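Local coordinates for protein 3-HSA hydroxylase, oxygenase (Rhodococcus sp., PDB 2RFQ) that catalyses the flavin-dependent ortho-hydroxylation of the steroid-derived phenol 3-HSA to the catechol 3,4-DHSA during cholesterol breakdown, as the oxygenase component of a two-component monooxygenase, at residues A[305-309]-A[310-314]; A[314-317]-A[318-322]. All coordinates share one frame; numbering follows the deposited sequence. Where two conformers were deposited one is given.

Contact 1 of 2, residues A[305-309]-A[310-314]; sequences YALLV and AGEEV
Leu307 O accepts the backbone N-H of Glu312, and Leu308 O that of Gly311; this pair of bonds, one inside the other, is a Schellman motif, and it ends helix 277-309. The 6-to-1 bond, Glu312 N to Leu307 O, is 3.0 Å long with an N-H...O angle of 155°. Inside it, Gly311 N lies 2.9 Å from Leu308 O but approaches from above the carbonyl plane, away from the lone pairs. Gly311 is the C-prime residue: its positive phi of 77° reverses the chain, a conformation that favours glycine. Just before the pair, Ala310 N still gives the i to i+4 helical bond to Ala306 O.

Apolar contacts follow the turn, as the chain runs back alongside the last helical turn. Leu308 and Val314 meet at an angle, the branch carbon Leu308 CG lying 3.9 Å from Val314 CG2. That methyl stands anti to the carbonyl carbon of Val314, beside its backbone N, which places it against the helix. Met231 also touches Leu308, while Leu307 reaches Pro315 and, on helix 316-344, Leu318, so the two leucines join the helix end to different neighbours. Within the helix's last turn, Val309 CG2 sits over one face of the Tyr305 ring, offset toward its rim.

Mixed contacts complete the turn. Leu308 CD2 comes within 3.6 Å of Glu312 O. The extended Glu312 side chain crosses Leu307 at a slant, and its carboxylate oxygen OE1 stops 3.2 Å from the methyl carbon Leu307 CD2.

Contact 2 of 2, residues A[314-317]-A[318-322]; sequences VPFE and LRLRA
Glu317 OE2 takes Arg321 NE at 2.8 Å and Glu317 OE1 takes Arg321 NH2 at 2.8 Å, both on the syn side, in a bidentate, side-on salt bridge between side chains that run side by side. A bend at chi2 of Glu317 folds the carboxylate back beside Arg321; the two planes are 23° apart. A leucine in place of Arg321 would probably leave the Glu317 carboxylate without its charge mate and freer to turn.

This is the start of helix 316-344, with Pro315 at the N-cap. Pro315 O receives Arg319 N at 3.2 Å, in the carbonyl plane, and a weak bond from Leu318 N. Leu320 N then bonds to Phe316 O.

The Phe316 ring, CG anti to the backbone N (chi1 -162°), stands between two side chains. Its CD1 edge points at the middle of one guanidinium face of Arg319, 3.9 Å above it, with the planes 86° apart: a T-shaped contact in which the ring edge, not its face, meets the cation. Leu320 CG makes an off-centre CH-pi contact with the ring.

Two water sites, too close together to be filled at once and probably alternatives, link Val314 O to Arg319 NH1. Arg319 CG also packs on Val314 CG1, and NH2 of the guanidinium forms a salt bridge with Val394 OXT, the chain terminus. The charges thus pair in two ways: Glu317 and Arg321 locally, at i and i+4 on the first turns, whereas Arg319 links the helix start to the carboxylate of Val394.

Overall arrangement
Contacts 1 and 2 are the two ends of one helix-to-helix connection in the region of the acyl-CoA dehydrogenase C-terminal domain family: 305-314 closes helix 277-309, while residues 314-322 open helix 316-344. They share Val314, and their centres lie about 12 Å apart. Contact 1 is a surface turn that relies on backbone bonds, whereas contact 2 is partly buried, with Leu318 and Leu320 inside, and adds charge pairing, bridging water and an aromatic ring. Leu307 joins them directly, its CD1 packing 3.6 Å from Pro315 CD and 3.7 Å from Leu318 CD2. Beyond this seam, contact 2 also meets helix 373-384 and the C-terminal tail. Both lie away from the ligand pockets.

Contact 1 of 2, residues A[305-309]-A[310-314]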
ATOM      1  N   TYR A 305     -23.931  -3.570 -21.983  1.00  6.53           N
ATOM      2  CA  TYR A 305     -24.328  -3.514 -23.398  1.00  6.21           C
ATOM      3  C   TYR A 305     -24.992  -4.817 -23.824  1.00  5.67           C
ATOM      4  O   TYR A 305     -25.988  -4.809 -24.554  1.00  5.80           O
ATOM      5  CB  TYR A 305     -23.100  -3.235 -24.269  1.00  6.40           C
ATOM      6  CG  TYR A 305     -23.418  -2.984 -25.720  1.00  6.77           C
ATOM      7  CD1 TYR A 305     -24.250  -1.912 -26.111  1.00  4.92           C
ATOM      8  CD2 TYR A 305     -22.879  -3.812 -26.716  1.00  6.86           C
ATOM      9  CE1 TYR A 305     -24.537  -1.672 -27.462  1.00  6.03           C
ATOM     10  CE2 TYR A 305     -23.147  -3.576 -28.056  1.00  7.53           C
ATOM     11  CZ  TYR A 305     -23.970  -2.516 -28.426  1.00  7.04           C
ATOM     12  OH  TYR A 305     -24.231  -2.306 -29.759  1.00  8.30           O
ATOM     13  N   ALA A 306     -24.440  -5.938 -23.359  1.00  6.08           N
ATOM     14  CA  ALA A 306     -25.039  -7.254 -23.688  1.00  6.08           C
ATOM     15  C   ALA A 306     -26.485  -7.340 -23.211  1.00  6.56           C
ATOM     16  O   ALA A 306     -27.347  -7.900 -23.904  1.00  7.75           O
ATOM     17  CB  ALA A 306     -24.219  -8.386 -23.090  1.00  6.66           C
ATOM     18  N   LEU A 307     -26.752  -6.799 -22.017  1.00  6.78           N
ATOM     19  CA  LEU A 307     -28.113  -6.831 -21.495  1.00  6.72           C
ATOM     20  C   LEU A 307     -29.030  -6.004 -22.388  1.00  6.58           C
ATOM     21  O   LEU A 307     -30.121  -6.430 -22.720  1.00  6.46           O
ATOM     22  CB  LEU A 307     -28.150  -6.350 -20.038  1.00  7.17           C
ATOM     23  CG  LEU A 307     -27.499  -7.297 -19.039  1.00  7.84           C
ATOM     24  CD1 LEU A 307     -27.233  -6.547 -17.737  1.00  9.75           C
ATOM     25  CD2 LEU A 307     -28.454  -8.469 -18.789  1.00 10.09           C
ATOM     26  N   LEU A 308     -28.576  -4.817 -22.791  1.00  5.94           N
ATOM     27  CA  LEU A 308     -29.365  -3.955 -23.649  1.00  6.45           C
ATOM     28  C   LEU A 308     -29.653  -4.610 -25.001  1.00  6.80           C
ATOM     29  O   LEU A 308     -30.765  -4.543 -25.496  1.00  7.49           O
ATOM     30  CB  LEU A 308     -28.677  -2.608 -23.857  1.00  6.64           C
ATOM     31  CG  LEU A 308     -28.587  -1.782 -22.551  1.00  6.25           C
ATOM     32  CD1 LEU A 308     -27.708  -0.563 -22.828  1.00  7.77           C
ATOM     33  CD2 LEU A 308     -29.982  -1.360 -22.107  1.00  6.36           C
ATOM     34  N   VAL A 309     -28.627  -5.222 -25.581  1.00  8.06           N
ATOM     35  CA  VAL A 309     -28.779  -5.897 -26.869  1.00  8.23           C
ATOM     36  C   VAL A 309     -29.833  -7.012 -26.739  1.00  8.76           C
ATOM     37  O   VAL A 309     -30.578  -7.300 -27.686  1.00  8.88           O
ATOM     38  CB  VAL A 309     -27.413  -6.409 -27.397  1.00  8.40           C
ATOM     39  CG1 VAL A 309     -27.599  -7.333 -28.612  1.00 11.03           C
ATOM     40  CG2 VAL A 309     -26.525  -5.223 -27.785  1.00  8.13           C
ATOM     41  N   ALA A 310     -29.898  -7.613 -25.558  1.00  8.15           N
ATOM     42  CA  ALA A 310     -30.883  -8.660 -25.260  1.00  8.22           C
ATOM     43  C   ALA A 310     -32.266  -8.117 -24.839  1.00  8.69           C
ATOM     44  O   ALA A 310     -33.162  -8.889 -24.461  1.00  9.19           O
ATOM     45  CB  ALA A 310     -30.312  -9.591 -24.210  1.00  8.67           C
ATOM     46  N   GLY A 311     -32.450  -6.799 -24.930  1.00  8.32           N
ATOM     47  CA  GLY A 311     -33.746  -6.148 -24.626  1.00  9.31           C
ATOM     48  C   GLY A 311     -34.069  -5.996 -23.146  1.00  9.53           C
ATOM     49  O   GLY A 311     -35.206  -5.699 -22.777  1.00 10.04           O
ATOM     50  N   GLU A 312     -33.049  -6.189 -22.312  1.00  9.73           N
ATOM     51  CA  GLU A 312     -33.183  -6.120 -20.859  1.00 10.59           C
ATOM     52  C   GLU A 312     -32.739  -4.783 -20.320  1.00 11.09           C
ATOM     53  O   GLU A 312     -31.978  -4.069 -20.973  1.00 11.81           O
ATOM     54  CB  GLU A 312     -32.320  -7.197 -20.203  1.00 10.49           C
ATOM     55  CG  GLU A 312     -32.790  -8.595 -20.541  1.00 13.02           C
ATOM     56  CD  GLU A 312     -31.985  -9.667 -19.864  1.00 16.62           C
ATOM     57  OE1 GLU A 312     -31.541  -9.462 -18.713  1.00 20.14           O
ATOM     58  OE2 GLU A 312     -31.801 -10.730 -20.489  1.00 19.93           O
ATOM     59  N   GLU A 313     -33.227  -4.459 -19.123  0.50 11.40           N
ATOM     60  CA  GLU A 313     -32.724  -3.308 -18.375  0.50 11.59           C
ATOM     61  C   GLU A 313     -31.324  -3.604 -17.830  0.50 11.10           C
ATOM     62  O   GLU A 313     -30.945  -4.757 -17.649  0.50 11.42           O
ATOM     63  CB  GLU A 313     -33.693  -2.925 -17.238  0.50 12.62           C
ATOM     64  CG  GLU A 313     -33.684  -3.831 -15.993  0.50 15.11           C
ATOM     65  CD  GLU A 313     -33.909  -3.066 -14.682  0.50 19.46           C
ATOM     66  OE1 GLU A 313     -33.306  -3.464 -13.653  0.50 20.73           O
ATOM     67  OE2 GLU A 313     -34.678  -2.068 -14.669  0.50 20.08           O
ATOM     68  N   VAL A 314     -30.560  -2.550 -17.569  1.00 10.60           N
ATOM     69  CA  VAL A 314     -29.286  -2.684 -16.874  1.00 10.29           C
ATOM     70  C   VAL A 314     -29.615  -2.589 -15.384  1.00 10.22           C
ATOM     71  O   VAL A 314     -30.178  -1.579 -14.950  1.00 10.55           O
ATOM     72  CB  VAL A 314     -28.298  -1.539 -17.237  1.00 10.48           C
ATOM     73  CG1 VAL A 314     -27.060  -1.632 -16.362  1.00 10.24           C
ATOM     74  CG2 VAL A 314     -27.910  -1.590 -18.730  1.00  9.59           C
TER

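Contact 2 of 2, residues A[314-317]-A[318-322]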
ATOM      1  N   VAL A 314     -30.560  -2.550 -17.569  1.00 10.60           N
ATOM      2  CA  VAL A 314     -29.286  -2.684 -16.874  1.00 10.29           C
ATOM      3  C   VAL A 314     -29.615  -2.589 -15.384  1.00 10.22           C
ATOM      4  O   VAL A 314     -30.178  -1.579 -14.950  1.00 10.55           O
ATOM      5  CB  VAL A 314     -28.298  -1.539 -17.237  1.00 10.48           C
ATOM      6  CG1 VAL A 314     -27.060  -1.632 -16.362  1.00 10.24           C
ATOM      7  CG2 VAL A 314     -27.910  -1.590 -18.730  1.00  9.59           C
ATOM      8  N   PRO A 315     -29.330  -3.653 -14.613  1.00 10.48           N
ATOM      9  CA  PRO A 315     -29.716  -3.536 -13.207  1.00 10.91           C
ATOM     10  C   PRO A 315     -28.855  -2.563 -12.444  1.00 10.00           C
ATOM     11  O   PRO A 315     -27.673  -2.387 -12.761  1.00 10.34           O
ATOM     12  CB  PRO A 315     -29.557  -4.960 -12.655  1.00 11.56           C
ATOM     13  CG  PRO A 315     -28.661  -5.651 -13.572  1.00 12.94           C
ATOM     14  CD  PRO A 315     -28.758  -4.971 -14.931  1.00 11.19           C
ATOM     15  N   PHE A 316     -29.452  -1.960 -11.417  1.00  9.50           N
ATOM     16  CA  PHE A 316     -28.747  -1.000 -10.606  1.00  9.35           C
ATOM     17  C   PHE A 316     -27.472  -1.562  -9.990  1.00  8.69           C
ATOM     18  O   PHE A 316     -26.457  -0.840  -9.929  1.00  7.41           O
ATOM     19  CB  PHE A 316     -29.670  -0.430  -9.536  1.00  9.67           C
ATOM     20  CG  PHE A 316     -29.170   0.853  -8.945  1.00 10.60           C
ATOM     21  CD1 PHE A 316     -29.027   1.995  -9.740  1.00 14.09           C
ATOM     22  CD2 PHE A 316     -28.825   0.923  -7.596  1.00 12.86           C
ATOM     23  CE1 PHE A 316     -28.554   3.187  -9.194  1.00 14.92           C
ATOM     24  CE2 PHE A 316     -28.366   2.108  -7.046  1.00 13.01           C
ATOM     25  CZ  PHE A 316     -28.224   3.241  -7.846  1.00 11.56           C
ATOM     26  N   GLU A 317     -27.495  -2.836  -9.562  1.00  8.38           N
ATOM     27  CA  GLU A 317     -26.299  -3.439  -8.964  1.00  9.17           C
ATOM     28  C   GLU A 317     -25.119  -3.396  -9.928  1.00  8.44           C
ATOM     29  O   GLU A 317     -23.974  -3.167  -9.502  1.00  7.61           O
ATOM     30  CB  GLU A 317     -26.537  -4.867  -8.428  1.00  9.54           C
ATOM     31  CG  GLU A 317     -26.739  -5.981  -9.484  1.00 14.56           C
ATOM     32  CD  GLU A 317     -25.434  -6.618 -10.065  1.00 20.19           C
ATOM     33  OE1 GLU A 317     -25.528  -7.144 -11.204  1.00 23.40           O
ATOM     34  OE2 GLU A 317     -24.347  -6.623  -9.415  1.00 22.82           O
ATOM     35  N   LEU A 318     -25.386  -3.594 -11.229  1.00  7.07           N
ATOM     36  CA  LEU A 318     -24.319  -3.526 -12.225  1.00  7.21           C
ATOM     37  C   LEU A 318     -23.801  -2.094 -12.417  1.00  6.75           C
ATOM     38  O   LEU A 318     -22.590  -1.878 -12.536  1.00  7.18           O
ATOM     39  CB  LEU A 318     -24.803  -4.132 -13.546  1.00  6.98           C
ATOM     40  CG  LEU A 318     -23.851  -4.083 -14.743  1.00  6.74           C
ATOM     41  CD1 LEU A 318     -22.461  -4.628 -14.437  1.00  6.56           C
ATOM     42  CD2 LEU A 318     -24.491  -4.831 -15.941  1.00  6.78           C
ATOM     43  N   ARG A 319     -24.717  -1.128 -12.438  1.00  6.50           N
ATOM     44  CA  ARG A 319     -24.314   0.278 -12.534  1.00  6.34           C
ATOM     45  C   ARG A 319     -23.422   0.646 -11.345  1.00  6.15           C
ATOM     46  O   ARG A 319     -22.455   1.393 -11.503  1.00  6.59           O
ATOM     47  CB  ARG A 319     -25.547   1.185 -12.601  1.00  6.87           C
ATOM     48  CG  ARG A 319     -26.183   1.150 -14.000  1.00  7.42           C
ATOM     49  CD  ARG A 319     -27.599   1.676 -13.978  1.00  9.30           C
ATOM     50  NE  ARG A 319     -27.661   3.062 -13.548  1.00  9.01           N
ATOM     51  CZ  ARG A 319     -28.789   3.715 -13.263  1.00 10.34           C
ATOM     52  NH1 ARG A 319     -29.976   3.100 -13.373  1.00 10.32           N
ATOM     53  NH2 ARG A 319     -28.745   4.994 -12.868  1.00 11.59           N
ATOM     54  N   LEU A 320     -23.736   0.093 -10.166  1.00  6.32           N
ATOM     55  CA  LEU A 320     -22.899   0.341  -8.979  1.00  5.85           C
ATOM     56  C   LEU A 320     -21.521  -0.301  -9.112  1.00  6.38           C
ATOM     57  O   LEU A 320     -20.484   0.332  -8.798  1.00  6.83           O
ATOM     58  CB  LEU A 320     -23.589  -0.177  -7.700  1.00  5.03           C
ATOM     59  CG  LEU A 320     -24.813   0.633  -7.272  1.00  5.24           C
ATOM     60  CD1 LEU A 320     -25.628  -0.150  -6.220  1.00  8.54           C
ATOM     61  CD2 LEU A 320     -24.415   1.999  -6.724  1.00  8.01           C
ATOM     62  N   ARG A 321     -21.491  -1.556  -9.586  1.00  6.82           N
ATOM     63  CA  ARG A 321     -20.197  -2.222  -9.830  1.00  6.98           C
ATOM     64  C   ARG A 321     -19.355  -1.462 -10.863  1.00  6.30           C
ATOM     65  O   ARG A 321     -18.128  -1.357 -10.724  1.00  6.38           O
ATOM     66  CB  ARG A 321     -20.362  -3.684 -10.281  1.00  8.28           C
ATOM     67  CG  ARG A 321     -20.698  -4.592  -9.114  1.00 11.57           C
ATOM     68  CD  ARG A 321     -20.598  -6.054  -9.502  1.00 14.55           C
ATOM     69  NE  ARG A 321     -21.746  -6.454 -10.296  1.00 16.53           N
ATOM     70  CZ  ARG A 321     -21.722  -6.856 -11.555  1.00 19.16           C
ATOM     71  NH1 ARG A 321     -20.571  -6.933 -12.229  1.00 23.21           N
ATOM     72  NH2 ARG A 321     -22.870  -7.206 -12.137  1.00 18.37           N
ATOM     73  N   ALA A 322     -20.018  -0.942 -11.892  1.00  6.49           N
ATOM     74  CA  ALA A 322     -19.346  -0.190 -12.940  1.00  6.17           C
ATOM     75  C   ALA A 322     -18.629   1.009 -12.347  1.00  6.25           C
ATOM     76  O   ALA A 322     -17.453   1.215 -12.590  1.00  6.79           O
ATOM     77  CB  ALA A 322     -20.340   0.231 -14.038  1.00  6.79           C
TER
HETATM   78  O   HOH W   1     -30.784   0.418 -13.174  1.00 27.27           O
HETATM   79  O   HOH W   2     -30.893   0.895 -15.509  1.00 34.17           O